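Local coordinates for protein putative succinylglutamate desuccinylase / aspartoacylase (Shewanella amazonensis, PDB 3FMC) that probably acts as a zinc-dependent hydrolase on ester-type bonds, as a putative member of the succinylglutamate desuccinylase/aspartoacylase family, at residues G97-F109 with T149-H163. Sequence-based numbering, arbitrary orientation.
Sequences GVNWNREYLDHGF and TTGHRLAVTLQSMAH. With SO4 (sulfate ion), chain K.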
ATOM      1  N   GLY C  97       5.253   5.189   8.344  1.00 10.88           N
ATOM      2  CA  GLY C  97       6.168   4.054   8.441  1.00 12.67           C
ATOM      3  C   GLY C  97       6.651   3.685   9.824  1.00 11.29           C
ATOM      4  O   GLY C  97       7.441   2.734   9.976  1.00 13.39           O
ATOM      5  N   VAL C  98       6.233   4.432  10.843  1.00 11.19           N
ATOM      6  CA  VAL C  98       6.696   4.233  12.198  1.00  9.46           C
ATOM      7  C   VAL C  98       6.048   2.976  12.809  1.00 12.95           C
ATOM      8  O   VAL C  98       4.831   2.854  12.894  1.00 12.33           O
ATOM      9  CB  VAL C  98       6.458   5.427  13.099  1.00 10.09           C
ATOM     10  CG1 VAL C  98       6.895   5.086  14.543  1.00 12.46           C
ATOM     11  CG2 VAL C  98       7.197   6.710  12.537  1.00 15.45           C
ATOM     12  N   ASN C  99       6.918   2.070  13.235  1.00 11.55           N
ATOM     13  CA  ASN C  99       6.534   0.794  13.854  1.00 12.79           C
ATOM     14  C   ASN C  99       5.710   1.056  15.100  1.00 13.20           C
ATOM     15  O   ASN C  99       6.110   1.824  15.973  1.00 12.20           O
ATOM     16  CB  ASN C  99       7.859   0.043  14.137  1.00 12.99           C
ATOM     17  CG  ASN C  99       7.665  -1.366  14.748  1.00 17.99           C
ATOM     18  OD1 ASN C  99       6.660  -1.664  15.360  1.00 12.84           O
ATOM     19  ND2 ASN C  99       8.673  -2.213  14.580  1.00 18.08           N
ATOM     20  N   TRP C 100       4.546   0.433  15.206  1.00 13.52           N
ATOM     21  CA  TRP C 100       3.675   0.662  16.371  1.00 11.98           C
ATOM     22  C   TRP C 100       4.380   0.285  17.685  1.00 13.35           C
ATOM     23  O   TRP C 100       4.076   0.892  18.744  1.00 14.53           O
ATOM     24  CB  TRP C 100       2.442  -0.150  16.280  1.00 12.00           C
ATOM     25  CG  TRP C 100       1.570   0.061  15.048  1.00 11.90           C
ATOM     26  CD1 TRP C 100       1.276  -0.869  14.119  1.00 15.27           C
ATOM     27  CD2 TRP C 100       0.879   1.251  14.661  1.00 14.99           C
ATOM     28  NE1 TRP C 100       0.397  -0.370  13.189  1.00 13.69           N
ATOM     29  CE2 TRP C 100       0.139   0.936  13.492  1.00 11.81           C
ATOM     30  CE3 TRP C 100       0.802   2.542  15.181  1.00 16.68           C
ATOM     31  CZ2 TRP C 100      -0.647   1.878  12.821  1.00 12.37           C
ATOM     32  CZ3 TRP C 100       0.022   3.485  14.496  1.00 16.35           C
ATOM     33  CH2 TRP C 100      -0.695   3.137  13.344  1.00 13.47           C
ATOM     34  N   ASN C 101       5.319  -0.671  17.586  1.00 14.43           N
ATOM     35  CA  ASN C 101       6.105  -1.130  18.749  1.00 13.41           C
ATOM     36  C   ASN C 101       7.424  -0.390  18.911  1.00 15.30           C
ATOM     37  O   ASN C 101       8.397  -0.884  19.524  1.00 16.79           O
ATOM     38  CB  ASN C 101       6.272  -2.645  18.657  1.00 15.82           C
ATOM     39  CG  ASN C 101       6.771  -3.275  19.956  1.00 14.76           C
ATOM     40  OD1 ASN C 101       6.304  -2.952  21.049  1.00 13.40           O
ATOM     41  ND2 ASN C 101       7.690  -4.228  19.813  1.00 16.20           N
ATOM     42  N   ARG C 102       7.484   0.805  18.334  1.00 12.46           N
ATOM     43  CA  ARG C 102       8.590   1.718  18.576  1.00 12.98           C
ATOM     44  C   ARG C 102       8.032   3.029  19.147  1.00 15.69           C
ATOM     45  O   ARG C 102       8.757   3.994  19.280  1.00 15.36           O
ATOM     46  CB  ARG C 102       9.374   1.999  17.309  1.00 14.04           C
ATOM     47  CG  ARG C 102      10.135   0.798  16.831  1.00 20.30           C
ATOM     48  CD  ARG C 102      11.159   0.278  17.836  1.00 22.83           C
ATOM     49  NE  ARG C 102      11.814  -0.857  17.190  1.00 23.82           N
ATOM     50  CZ  ARG C 102      11.345  -2.110  17.195  1.00 23.90           C
ATOM     51  NH1 ARG C 102      10.310  -2.459  17.943  1.00 27.37           N
ATOM     52  NH2 ARG C 102      11.983  -3.038  16.489  1.00 29.74           N
ATOM     53  N   GLU C 103       6.744   3.039  19.494  1.00 14.52           N
ATOM     54  CA  GLU C 103       6.074   4.254  19.992  1.00 14.71           C
ATOM     55  C   GLU C 103       5.903   4.384  21.505  1.00 14.95           C
ATOM     56  O   GLU C 103       5.265   5.313  22.005  1.00 13.46           O
ATOM     57  CB  GLU C 103       4.719   4.337  19.306  1.00 14.79           C
ATOM     58  CG  GLU C 103       4.796   4.799  17.856  1.00 16.96           C
ATOM     59  CD  GLU C 103       4.902   6.297  17.709  1.00 22.17           C
ATOM     60  OE1 GLU C 103       5.398   7.000  18.645  1.00 17.86           O
ATOM     61  OE2 GLU C 103       4.455   6.770  16.647  1.00 23.76           O
ATOM     62  N   TYR C 104       6.494   3.478  22.271  1.00 14.27           N
ATOM     63  CA  TYR C 104       6.311   3.575  23.740  1.00 12.94           C
ATOM     64  C   TYR C 104       7.122   4.729  24.322  1.00 15.29           C
ATOM     65  O   TYR C 104       8.025   5.261  23.683  1.00 14.57           O
ATOM     66  CB  TYR C 104       6.554   2.212  24.433  1.00 14.01           C
ATOM     67  CG  TYR C 104       5.493   1.161  24.076  1.00 10.27           C
ATOM     68  CD1 TYR C 104       4.333   1.029  24.820  1.00 13.31           C
ATOM     69  CD2 TYR C 104       5.629   0.332  22.975  1.00 14.28           C
ATOM     70  CE1 TYR C 104       3.375   0.135  24.519  1.00 14.52           C
ATOM     71  CE2 TYR C 104       4.659  -0.580  22.650  1.00 14.43           C
ATOM     72  CZ  TYR C 104       3.508  -0.680  23.414  1.00 15.47           C
ATOM     73  OH  TYR C 104       2.583  -1.653  23.084  1.00 12.78           O
ATOM     74  N   LEU C 105       6.808   5.085  25.557  1.00 14.58           N
ATOM     75  CA  LEU C 105       7.356   6.245  26.220  1.00 14.81           C
ATOM     76  C   LEU C 105       8.530   5.909  27.110  1.00 18.21           C
ATOM     77  O   LEU C 105       8.387   5.072  27.997  1.00 17.31           O
ATOM     78  CB  LEU C 105       6.249   6.853  27.087  1.00 18.79           C
ATOM     79  CG  LEU C 105       6.582   8.108  27.912  1.00 17.38           C
ATOM     80  CD1 LEU C 105       7.241   9.193  27.056  1.00 16.40           C
ATOM     81  CD2 LEU C 105       5.319   8.602  28.654  1.00 19.01           C
ATOM     82  N   ASP C 106       9.691   6.498  26.810  1.00 18.85           N
ATOM     83  CA  ASP C 106      10.911   6.380  27.630  1.00 21.14           C
ATOM     84  C   ASP C 106      10.775   7.486  28.633  1.00 21.76           C
ATOM     85  O   ASP C 106      10.726   8.666  28.268  1.00 24.43           O
ATOM     86  CB  ASP C 106      12.142   6.631  26.785  1.00 21.19           C
ATOM     87  CG  ASP C 106      13.485   6.242  27.474  1.00 26.22           C
ATOM     88  OD1 ASP C 106      13.520   5.587  28.526  1.00 22.70           O
ATOM     89  OD2 ASP C 106      14.539   6.575  26.891  1.00 26.96           O
ATOM     90  N   HIS C 107      10.693   7.126  29.904  1.00 22.22           N
ATOM     91  CA  HIS C 107      10.585   8.145  30.928  1.00 25.78           C
ATOM     92  C   HIS C 107      11.907   8.904  31.049  1.00 27.28           C
ATOM     93  O   HIS C 107      12.955   8.344  31.303  1.00 32.43           O
ATOM     94  CB  HIS C 107      10.090   7.560  32.236  1.00 25.00           C
ATOM     95  CG  HIS C 107       8.707   6.982  32.128  1.00 22.61           C
ATOM     96  ND1 HIS C 107       7.571   7.765  32.045  1.00 21.80           N
ATOM     97  CD2 HIS C 107       8.278   5.698  32.122  1.00 20.34           C
ATOM     98  CE1 HIS C 107       6.505   6.981  31.991  1.00 25.53           C
ATOM     99  NE2 HIS C 107       6.908   5.723  32.032  1.00 20.09           N
ATOM    100  N   GLY C 108      11.839  10.196  30.823  1.00 33.53           N
ATOM    101  CA  GLY C 108      13.026  11.025  30.871  1.00 34.68           C
ATOM    102  C   GLY C 108      13.473  11.527  32.236  1.00 34.03           C
ATOM    103  O   GLY C 108      14.613  11.963  32.370  1.00 38.83           O
ATOM    104  N   PHE C 109      12.612  11.477  33.249  1.00 29.33           N
ATOM    105  CA  PHE C 109      12.994  12.005  34.555  1.00 28.48           C
ATOM    106  C   PHE C 109      14.256  11.340  35.159  1.00 29.31           C
ATOM    107  O   PHE C 109      14.613  10.173  34.872  1.00 26.08           O
ATOM    108  CB  PHE C 109      11.803  12.030  35.512  1.00 27.97           C
ATOM    109  CG  PHE C 109      11.346  10.690  35.966  1.00 25.92           C
ATOM    110  CD1 PHE C 109      10.429   9.947  35.221  1.00 25.92           C
ATOM    111  CD2 PHE C 109      11.795  10.173  37.167  1.00 25.16           C
ATOM    112  CE1 PHE C 109      10.015   8.719  35.679  1.00 24.50           C
ATOM    113  CE2 PHE C 109      11.381   8.957  37.614  1.00 25.10           C
ATOM    114  CZ  PHE C 109      10.507   8.225  36.890  1.00 23.43           C
ATOM    115  N   THR C 149       1.340  11.590  18.257  1.00 12.44           N
ATOM    116  CA  THR C 149       1.033  10.747  17.080  1.00 13.90           C
ATOM    117  C   THR C 149      -0.043   9.702  17.376  1.00 15.52           C
ATOM    118  O   THR C 149      -0.315   9.345  18.539  1.00 15.19           O
ATOM    119  CB  THR C 149       2.305  10.006  16.524  1.00 15.86           C
ATOM    120  OG1 THR C 149       2.709   8.987  17.433  1.00 16.65           O
ATOM    121  CG2 THR C 149       3.471  10.943  16.259  1.00 14.94           C
ATOM    122  N   THR C 150      -0.629   9.162  16.315  1.00 11.87           N
ATOM    123  CA  THR C 150      -1.627   8.111  16.417  1.00 13.49           C
ATOM    124  C   THR C 150      -1.065   6.926  17.204  1.00 15.03           C
ATOM    125  O   THR C 150      -1.713   6.412  18.127  1.00 12.45           O
ATOM    126  CB  THR C 150      -2.103   7.705  14.986  1.00 12.61           C
ATOM    127  OG1 THR C 150      -2.660   8.895  14.361  1.00 13.73           O
ATOM    128  CG2 THR C 150      -3.135   6.506  15.042  1.00 10.74           C
ATOM    129  N   GLY C 151       0.156   6.541  16.845  1.00 16.55           N
ATOM    130  CA  GLY C 151       0.819   5.370  17.446  1.00 16.41           C
ATOM    131  C   GLY C 151       1.256   5.662  18.872  1.00 13.74           C
ATOM    132  O   GLY C 151       1.155   4.808  19.736  1.00 13.41           O
ATOM    133  N   HIS C 152       1.701   6.872  19.137  1.00 14.29           N
ATOM    134  CA  HIS C 152       2.096   7.224  20.509  1.00 14.00           C
ATOM    135  C   HIS C 152       0.897   7.224  21.443  1.00 16.13           C
ATOM    136  O   HIS C 152       1.012   6.768  22.608  1.00 14.74           O
ATOM    137  CB  HIS C 152       2.832   8.560  20.530  1.00 14.04           C
ATOM    138  CG  HIS C 152       3.609   8.829  21.778  1.00 16.08           C
ATOM    139  ND1 HIS C 152       4.639   8.004  22.219  1.00 18.41           N
ATOM    140  CD2 HIS C 152       3.582   9.888  22.620  1.00 20.34           C
ATOM    141  CE1 HIS C 152       5.189   8.546  23.293  1.00 19.70           C
ATOM    142  NE2 HIS C 152       4.579   9.696  23.547  1.00 16.18           N
ATOM    143  N   ARG C 153      -0.254   7.706  20.977  1.00 14.61           N
ATOM    144  CA  ARG C 153      -1.431   7.703  21.826  1.00 13.40           C
ATOM    145  C   ARG C 153      -1.770   6.251  22.167  1.00 15.01           C
ATOM    146  O   ARG C 153      -2.091   5.928  23.296  1.00 14.23           O
ATOM    147  CB  ARG C 153      -2.603   8.391  21.164  1.00 15.73           C
ATOM    148  CG  ARG C 153      -3.908   8.259  21.904  1.00 16.81           C
ATOM    149  CD  ARG C 153      -5.011   9.143  21.304  1.00 20.82           C
ATOM    150  NE  ARG C 153      -4.626  10.496  21.604  1.00 24.23           N
ATOM    151  CZ  ARG C 153      -4.893  11.115  22.739  1.00 25.10           C
ATOM    152  NH1 ARG C 153      -5.618  10.534  23.688  1.00 36.65           N
ATOM    153  NH2 ARG C 153      -4.415  12.330  22.920  1.00 27.16           N
ATOM    154  N   LEU C 154      -1.717   5.369  21.183  1.00 12.89           N
ATOM    155  CA  LEU C 154      -2.016   3.971  21.468  1.00 13.46           C
ATOM    156  C   LEU C 154      -1.045   3.379  22.459  1.00 12.86           C
ATOM    157  O   LEU C 154      -1.457   2.792  23.470  1.00 12.81           O
ATOM    158  CB  LEU C 154      -1.981   3.141  20.185  1.00 12.44           C
ATOM    159  CG  LEU C 154      -2.059   1.614  20.287  1.00 13.65           C
ATOM    160  CD1 LEU C 154      -3.404   1.124  20.814  1.00 10.70           C
ATOM    161  CD2 LEU C 154      -1.680   0.910  18.943  1.00 14.96           C
ATOM    162  N   ALA C 155       0.239   3.515  22.166  1.00 13.67           N
ATOM    163  CA  ALA C 155       1.278   2.915  22.979  1.00 14.91           C
ATOM    164  C   ALA C 155       1.262   3.401  24.414  1.00 14.43           C
ATOM    165  O   ALA C 155       1.401   2.593  25.347  1.00 13.33           O
ATOM    166  CB  ALA C 155       2.634   3.138  22.362  1.00 13.95           C
ATOM    167  N   VAL C 156       1.085   4.708  24.591  1.00 14.89           N
ATOM    168  CA  VAL C 156       1.085   5.314  25.914  1.00 14.65           C
ATOM    169  C   VAL C 156      -0.161   4.862  26.712  1.00 13.85           C
ATOM    170  O   VAL C 156      -0.061   4.626  27.913  1.00 13.93           O
ATOM    171  CB  VAL C 156       1.288   6.869  25.863  1.00 16.35           C
ATOM    172  CG1 VAL C 156       1.143   7.463  27.240  1.00 18.07           C
ATOM    173  CG2 VAL C 156       2.645   7.223  25.257  1.00 15.38           C
ATOM    174  N   THR C 157      -1.293   4.646  26.031  1.00 13.53           N
ATOM    175  CA  THR C 157      -2.520   4.142  26.686  1.00 13.93           C
ATOM    176  C   THR C 157      -2.297   2.697  27.176  1.00 16.64           C
ATOM    177  O   THR C 157      -2.619   2.362  28.341  1.00 15.71           O
ATOM    178  CB  THR C 157      -3.760   4.264  25.765  1.00 13.49           C
ATOM    179  OG1 THR C 157      -3.907   5.653  25.382  1.00 13.72           O
ATOM    180  CG2 THR C 157      -5.025   3.701  26.412  1.00 16.50           C
ATOM    181  N   LEU C 158      -1.710   1.854  26.311  1.00 13.92           N
ATOM    182  CA  LEU C 158      -1.348   0.478  26.706  1.00 13.02           C
ATOM    183  C   LEU C 158      -0.353   0.470  27.849  1.00 13.21           C
ATOM    184  O   LEU C 158      -0.507  -0.278  28.812  1.00 15.36           O
ATOM    185  CB  LEU C 158      -0.731  -0.261  25.511  1.00 13.45           C
ATOM    186  CG  LEU C 158      -1.682  -0.508  24.318  1.00 12.45           C
ATOM    187  CD1 LEU C 158      -0.956  -1.050  23.092  1.00 11.93           C
ATOM    188  CD2 LEU C 158      -2.787  -1.430  24.727  1.00 12.80           C
ATOM    189  N   GLN C 159       0.633   1.355  27.751  1.00 13.95           N
ATOM    190  CA  GLN C 159       1.727   1.458  28.706  1.00 14.00           C
ATOM    191  C   GLN C 159       1.251   1.814  30.082  1.00 16.01           C
ATOM    192  O   GLN C 159       1.726   1.267  31.073  1.00 17.29           O
ATOM    193  CB  GLN C 159       2.764   2.444  28.196  1.00 13.07           C
ATOM    194  CG  GLN C 159       4.085   2.450  29.007  1.00 13.47           C
ATOM    195  CD  GLN C 159       5.129   3.303  28.386  1.00 13.02           C
ATOM    196  OE1 GLN C 159       5.154   3.480  27.155  1.00 15.47           O
ATOM    197  NE2 GLN C 159       6.059   3.817  29.211  1.00 14.10           N
ATOM    198  N   SER C 160       0.334   2.771  30.162  1.00 16.59           N
ATOM    199  CA  SER C 160      -0.194   3.192  31.449  1.00 17.45           C
ATOM    200  C   SER C 160      -0.872   2.009  32.138  1.00 17.78           C
ATOM    201  O   SER C 160      -0.747   1.856  33.367  1.00 18.78           O
ATOM    202  CB  SER C 160      -1.168   4.357  31.290  1.00 18.84           C
ATOM    203  OG  SER C 160      -1.768   4.625  32.540  1.00 24.68           O
HETATM  204  N   MSE C 161      -1.582   1.173  31.374  1.00 15.88           N
HETATM  205  CA  MSE C 161      -2.186  -0.042  31.950  1.00 16.79           C
HETATM  206  C   MSE C 161      -1.100  -1.031  32.405  1.00 18.33           C
HETATM  207  O   MSE C 161      -1.180  -1.586  33.519  1.00 16.58           O
HETATM  208  CB  MSE C 161      -3.140  -0.724  30.977  1.00 16.01           C
HETATM  209  CG  MSE C 161      -4.459   0.086  30.736  1.00 21.11           C
HETATM  210 SE   MSE C 161      -5.709  -0.973  29.782  0.75 13.38          SE
HETATM  211  CE  MSE C 161      -4.771  -0.946  27.960  1.00 12.34           C
ATOM    212  N   ALA C 162      -0.085  -1.211  31.562  1.00 16.86           N
ATOM    213  CA  ALA C 162       1.013  -2.154  31.825  1.00 14.83           C
ATOM    214  C   ALA C 162       1.777  -1.769  33.103  1.00 14.48           C
ATOM    215  O   ALA C 162       2.150  -2.616  33.877  1.00 17.61           O
ATOM    216  CB  ALA C 162       1.982  -2.170  30.646  1.00 12.68           C
ATOM    217  N   HIS C 163       2.024  -0.470  33.275  1.00 14.45           N
ATOM    218  CA  HIS C 163       2.746   0.044  34.441  1.00 14.36           C
ATOM    219  C   HIS C 163       2.079  -0.317  35.770  1.00 17.06           C
ATOM    220  O   HIS C 163       2.740  -0.345  36.814  1.00 16.65           O
ATOM    221  CB  HIS C 163       2.874   1.558  34.374  1.00 15.65           C
ATOM    222  CG  HIS C 163       3.960   2.054  33.476  1.00 16.87           C
ATOM    223  ND1 HIS C 163       5.187   1.429  33.367  1.00 16.88           N
ATOM    224  CD2 HIS C 163       4.060   3.212  32.782  1.00 14.06           C
ATOM    225  CE1 HIS C 163       5.972   2.151  32.586  1.00 16.99           C
ATOM    226  NE2 HIS C 163       5.311   3.237  32.205  1.00 15.27           N
TER
HETATM  227  S   SO4 K 368       9.577  -5.829  16.705  1.00 34.99           S
HETATM  228  O1  SO4 K 368       8.835  -4.560  16.865  1.00 19.44           O
HETATM  229  O2  SO4 K 368      10.816  -5.564  15.977  1.00 39.53           O
HETATM  230  O3  SO4 K 368       8.832  -6.915  15.995  1.00 29.57           O
HETATM  231  O4  SO4 K 368       9.855  -6.341  18.059  1.00 43.18           O
HETATM  232  O   HOH W   1       1.686   2.278  18.442  1.00 20.21           O
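The chain of Q159 leaves with CG opposite the backbone N (chi1 -170°) and stays extended beyond it, which lays the amide beside the backbone of L105. Both groups of L105 are taken: L105 N donates to Q159 OE1 at 2.8 Å, and Q159 NE2 donates to L105 O at 2.9 Å, each bond lying in the acceptor's carbonyl plane on a lone pair. Q159 NE2 also donates to H163 NE2, 3.1 Å away. That nitrogen meets H107 NE2 at 3.0 Å, with the two rings rim to rim. With an alanine at Q159, the N-H and carbonyl of L105 would probably lose these partners, and the H163 ring would be likely to turn more easily. The first torsion of H152 (chi1 -163°) turns ND1 to E103 O, 2.8 Å away, in a somewhat bent bond (148°). The methyl of A155 sits over the face of the Y104 ring, CB 3.7 Å from its centroid. T149 is the N-cap of the helix; its OG1 accepts from H152 N. It donates to E103 OE2 at 2.9 Å, from above the carboxylate plane. A water bridges W100 O and G151 O. A sulfate, probably from the crystallisation liquor, is held by N99, N101 and R102. The irregular loop 97-109 thus runs along helix 150-163. Helix 123-142 packs on L105 and H107, and its R141 bonds H152. Helix 210-227 touches Y104 and Q159. L158 packs on strand 36-40, where Q39 hydrogen-bonds Y104 OH.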